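Local coordinates for putative uncharacterized protein PH0242 (Pyrococcus horikoshii, PDB 3VU1) that is an archaeal AglB protein of the oligosaccharyltransferase family, represented here by its C-terminal globular domain, at residues P189-V194 against L203-V208. Residues are numbered along the deposited sequence; the frame is centred on the assembly and turned at random.
Sequences PFPYVV and LAYYKV
CG of Tyr192 lies beside its backbone N (chi1 -71°), anti to the carbonyl carbon, and CG of Tyr205 is anti to its backbone N (chi1 -178°); set this way, the two rings form a T-shaped pair across a beta hairpin, strands 192-196 and 200-205, within the insert domain of this AglB protein. The edge of Tyr205 is directed at the face of Tyr192, with CD1 over the rim near CZ, and the centroids are 5.7 Å apart. Next along the strands, Val193 and Ala204 make a hydrogen-bonded antiparallel pair: Val193 N reaches Ala204 O at 2.8 Å in a nearly straight bond, and Ala204 N returns one to Val193 O. On the sheet face of Val194 and Leu203, CD1 of Leu203 packs on Val194 CG2 at 3.5 Å and also touches Phe190 CZ and Tyr192 CB. Phe190 extends this apolar cluster to Val157 and Ile159 of strand 153-159 of the same sheet. The Tyr205 hydroxyl is hydrogen-bonded to Glu111, which also forms a salt bridge with Lys207. Just before strand 192-196, Pro191 centres an inverse gamma turn, and its ring lies against both Tyr205 and Tyr206, with CG 3.7 Å from Tyr205 CE1. Its carbonyl O accepts a more bent bond from Tyr206 N (3.0 Å, 135° at the hydrogen) and lies near the plane of the Tyr206 ring, at its CD2 edge.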
ATOM      1  N   PRO A 189     -27.455 -17.828  10.263  1.00 64.57           N
ATOM      2  CA  PRO A 189     -26.435 -17.422   9.266  1.00 62.09           C
ATOM      3  C   PRO A 189     -24.986 -17.427   9.787  1.00 58.69           C
ATOM      4  O   PRO A 189     -24.741 -17.112  10.961  1.00 60.14           O
ATOM      5  CB  PRO A 189     -26.849 -15.982   8.897  1.00 58.10           C
ATOM      6  CG  PRO A 189     -27.711 -15.522  10.037  1.00 59.33           C
ATOM      7  CD  PRO A 189     -28.451 -16.758  10.469  1.00 63.66           C
ATOM      8  N   PHE A 190     -24.053 -17.787   8.902  1.00 50.87           N
ATOM      9  CA  PHE A 190     -22.615 -17.795   9.191  1.00 45.63           C
ATOM     10  C   PHE A 190     -21.876 -17.202   7.995  1.00 43.74           C
ATOM     11  O   PHE A 190     -21.313 -17.945   7.165  1.00 41.20           O
ATOM     12  CB  PHE A 190     -22.146 -19.227   9.466  1.00 44.72           C
ATOM     13  CG  PHE A 190     -20.751 -19.338  10.008  1.00 42.23           C
ATOM     14  CD1 PHE A 190     -20.431 -18.834  11.275  1.00 40.14           C
ATOM     15  CD2 PHE A 190     -19.756 -19.995   9.263  1.00 41.78           C
ATOM     16  CE1 PHE A 190     -19.137 -18.963  11.787  1.00 40.17           C
ATOM     17  CE2 PHE A 190     -18.457 -20.106   9.760  1.00 40.36           C
ATOM     18  CZ  PHE A 190     -18.149 -19.600  11.028  1.00 40.30           C
ATOM     19  N   PRO A 191     -21.883 -15.848   7.891  1.00 43.37           N
ATOM     20  CA  PRO A 191     -21.373 -15.181   6.686  1.00 41.41           C
ATOM     21  C   PRO A 191     -19.852 -14.978   6.751  1.00 41.19           C
ATOM     22  O   PRO A 191     -19.348 -13.853   6.616  1.00 41.67           O
ATOM     23  CB  PRO A 191     -22.147 -13.865   6.671  1.00 38.12           C
ATOM     24  CG  PRO A 191     -22.443 -13.589   8.114  1.00 38.58           C
ATOM     25  CD  PRO A 191     -22.340 -14.867   8.896  1.00 39.32           C
ATOM     26  N   TYR A 192     -19.142 -16.088   6.935  1.00 39.85           N
ATOM     27  CA  TYR A 192     -17.706 -16.075   7.076  1.00 38.86           C
ATOM     28  C   TYR A 192     -17.038 -16.899   6.016  1.00 38.36           C
ATOM     29  O   TYR A 192     -17.608 -17.852   5.498  1.00 43.68           O
ATOM     30  CB  TYR A 192     -17.318 -16.581   8.461  1.00 41.17           C
ATOM     31  CG  TYR A 192     -17.677 -15.595   9.540  1.00 43.78           C
ATOM     32  CD1 TYR A 192     -18.954 -15.581  10.094  1.00 43.08           C
ATOM     33  CD2 TYR A 192     -16.747 -14.646   9.985  1.00 41.61           C
ATOM     34  CE1 TYR A 192     -19.296 -14.657  11.070  1.00 45.51           C
ATOM     35  CE2 TYR A 192     -17.086 -13.723  10.963  1.00 42.20           C
ATOM     36  CZ  TYR A 192     -18.360 -13.731  11.496  1.00 44.24           C
ATOM     37  OH  TYR A 192     -18.714 -12.816  12.461  1.00 49.06           O
ATOM     38  N   VAL A 193     -15.817 -16.513   5.705  1.00 38.72           N
ATOM     39  CA  VAL A 193     -14.959 -17.198   4.754  1.00 38.63           C
ATOM     40  C   VAL A 193     -13.805 -17.781   5.577  1.00 39.83           C
ATOM     41  O   VAL A 193     -13.407 -17.159   6.570  1.00 39.54           O
ATOM     42  CB  VAL A 193     -14.442 -16.197   3.673  1.00 35.66           C
ATOM     43  CG1 VAL A 193     -13.278 -16.776   2.875  1.00 34.86           C
ATOM     44  CG2 VAL A 193     -15.573 -15.781   2.739  1.00 30.23           C
ATOM     45  N   VAL A 194     -13.286 -18.961   5.203  1.00 38.76           N
ATOM     46  CA  VAL A 194     -12.132 -19.511   5.916  1.00 37.39           C
ATOM     47  C   VAL A 194     -10.962 -19.631   4.999  1.00 37.25           C
ATOM     48  O   VAL A 194     -11.127 -20.006   3.861  1.00 41.50           O
ATOM     49  CB  VAL A 194     -12.413 -20.864   6.559  1.00 38.28           C
ATOM     50  CG1 VAL A 194     -11.127 -21.476   7.090  1.00 38.92           C
ATOM     51  CG2 VAL A 194     -13.383 -20.697   7.705  1.00 38.45           C
ATOM     52  N   LEU A 203     -10.349 -16.775   9.879  1.00 37.03           N
ATOM     53  CA  LEU A 203     -11.798 -16.682   9.781  1.00 37.40           C
ATOM     54  C   LEU A 203     -12.185 -15.212   9.549  1.00 36.96           C
ATOM     55  O   LEU A 203     -12.056 -14.370  10.456  1.00 38.78           O
ATOM     56  CB  LEU A 203     -12.413 -17.186  11.083  1.00 38.01           C
ATOM     57  CG  LEU A 203     -13.914 -17.383  11.156  1.00 40.64           C
ATOM     58  CD1 LEU A 203     -14.297 -18.580  10.312  1.00 42.56           C
ATOM     59  CD2 LEU A 203     -14.364 -17.592  12.605  1.00 47.11           C
ATOM     60  N   ALA A 204     -12.637 -14.891   8.345  1.00 32.41           N
ATOM     61  CA  ALA A 204     -12.930 -13.505   7.988  1.00 32.19           C
ATOM     62  C   ALA A 204     -14.395 -13.289   7.630  1.00 33.87           C
ATOM     63  O   ALA A 204     -15.003 -14.076   6.918  1.00 35.64           O
ATOM     64  CB  ALA A 204     -12.033 -13.044   6.844  1.00 31.30           C
ATOM     65  N   TYR A 205     -14.952 -12.200   8.130  1.00 34.33           N
ATOM     66  CA  TYR A 205     -16.297 -11.805   7.786  1.00 33.62           C
ATOM     67  C   TYR A 205     -16.311 -11.468   6.301  1.00 35.95           C
ATOM     68  O   TYR A 205     -15.328 -10.951   5.754  1.00 36.28           O
ATOM     69  CB  TYR A 205     -16.698 -10.620   8.652  1.00 31.93           C
ATOM     70  CG  TYR A 205     -18.086 -10.123   8.430  1.00 33.64           C
ATOM     71  CD1 TYR A 205     -19.185 -10.926   8.704  1.00 34.39           C
ATOM     72  CD2 TYR A 205     -18.314  -8.835   7.955  1.00 34.95           C
ATOM     73  CE1 TYR A 205     -20.474 -10.467   8.512  1.00 34.73           C
ATOM     74  CE2 TYR A 205     -19.602  -8.364   7.758  1.00 35.91           C
ATOM     75  CZ  TYR A 205     -20.674  -9.188   8.047  1.00 36.02           C
ATOM     76  OH  TYR A 205     -21.958  -8.738   7.869  1.00 37.15           O
ATOM     77  N   TYR A 206     -17.419 -11.780   5.641  1.00 38.01           N
ATOM     78  CA  TYR A 206     -17.422 -11.809   4.173  1.00 39.03           C
ATOM     79  C   TYR A 206     -17.034 -10.477   3.548  1.00 36.34           C
ATOM     80  O   TYR A 206     -16.276 -10.450   2.591  1.00 37.63           O
ATOM     81  CB  TYR A 206     -18.742 -12.368   3.598  1.00 37.49           C
ATOM     82  CG  TYR A 206     -19.915 -11.418   3.591  1.00 38.12           C
ATOM     83  CD1 TYR A 206     -20.314 -10.771   2.412  1.00 38.90           C
ATOM     84  CD2 TYR A 206     -20.634 -11.160   4.754  1.00 39.17           C
ATOM     85  CE1 TYR A 206     -21.397  -9.896   2.396  1.00 38.37           C
ATOM     86  CE2 TYR A 206     -21.720 -10.293   4.747  1.00 39.73           C
ATOM     87  CZ  TYR A 206     -22.102  -9.668   3.570  1.00 40.66           C
ATOM     88  OH  TYR A 206     -23.196  -8.818   3.579  1.00 43.86           O
ATOM     89  N   LYS A 207     -17.517  -9.382   4.128  1.00 34.49           N
ATOM     90  CA  LYS A 207     -17.220  -8.035   3.628  1.00 33.38           C
ATOM     91  C   LYS A 207     -15.729  -7.662   3.619  1.00 32.92           C
ATOM     92  O   LYS A 207     -15.334  -6.700   2.980  1.00 33.11           O
ATOM     93  CB  LYS A 207     -18.019  -6.988   4.413  1.00 34.09           C
ATOM     94  CG  LYS A 207     -19.518  -7.031   4.143  1.00 36.29           C
ATOM     95  CD  LYS A 207     -20.257  -5.930   4.878  1.00 36.00           C
ATOM     96  CE  LYS A 207     -21.743  -5.979   4.551  1.00 34.63           C
ATOM     97  NZ  LYS A 207     -22.483  -4.906   5.279  1.00 34.61           N
ATOM     98  N   VAL A 208     -14.908  -8.407   4.341  1.00 33.17           N
ATOM     99  CA  VAL A 208     -13.493  -8.102   4.414  1.00 32.86           C
ATOM    100  C   VAL A 208     -12.652  -9.341   4.134  1.00 34.42           C
ATOM    101  O   VAL A 208     -11.436  -9.321   4.344  1.00 34.03           O
ATOM    102  CB  VAL A 208     -13.088  -7.472   5.767  1.00 33.22           C
ATOM    103  CG1 VAL A 208     -13.782  -6.144   5.971  1.00 31.54           C
ATOM    104  CG2 VAL A 208     -13.383  -8.412   6.932  1.00 36.20           C
TER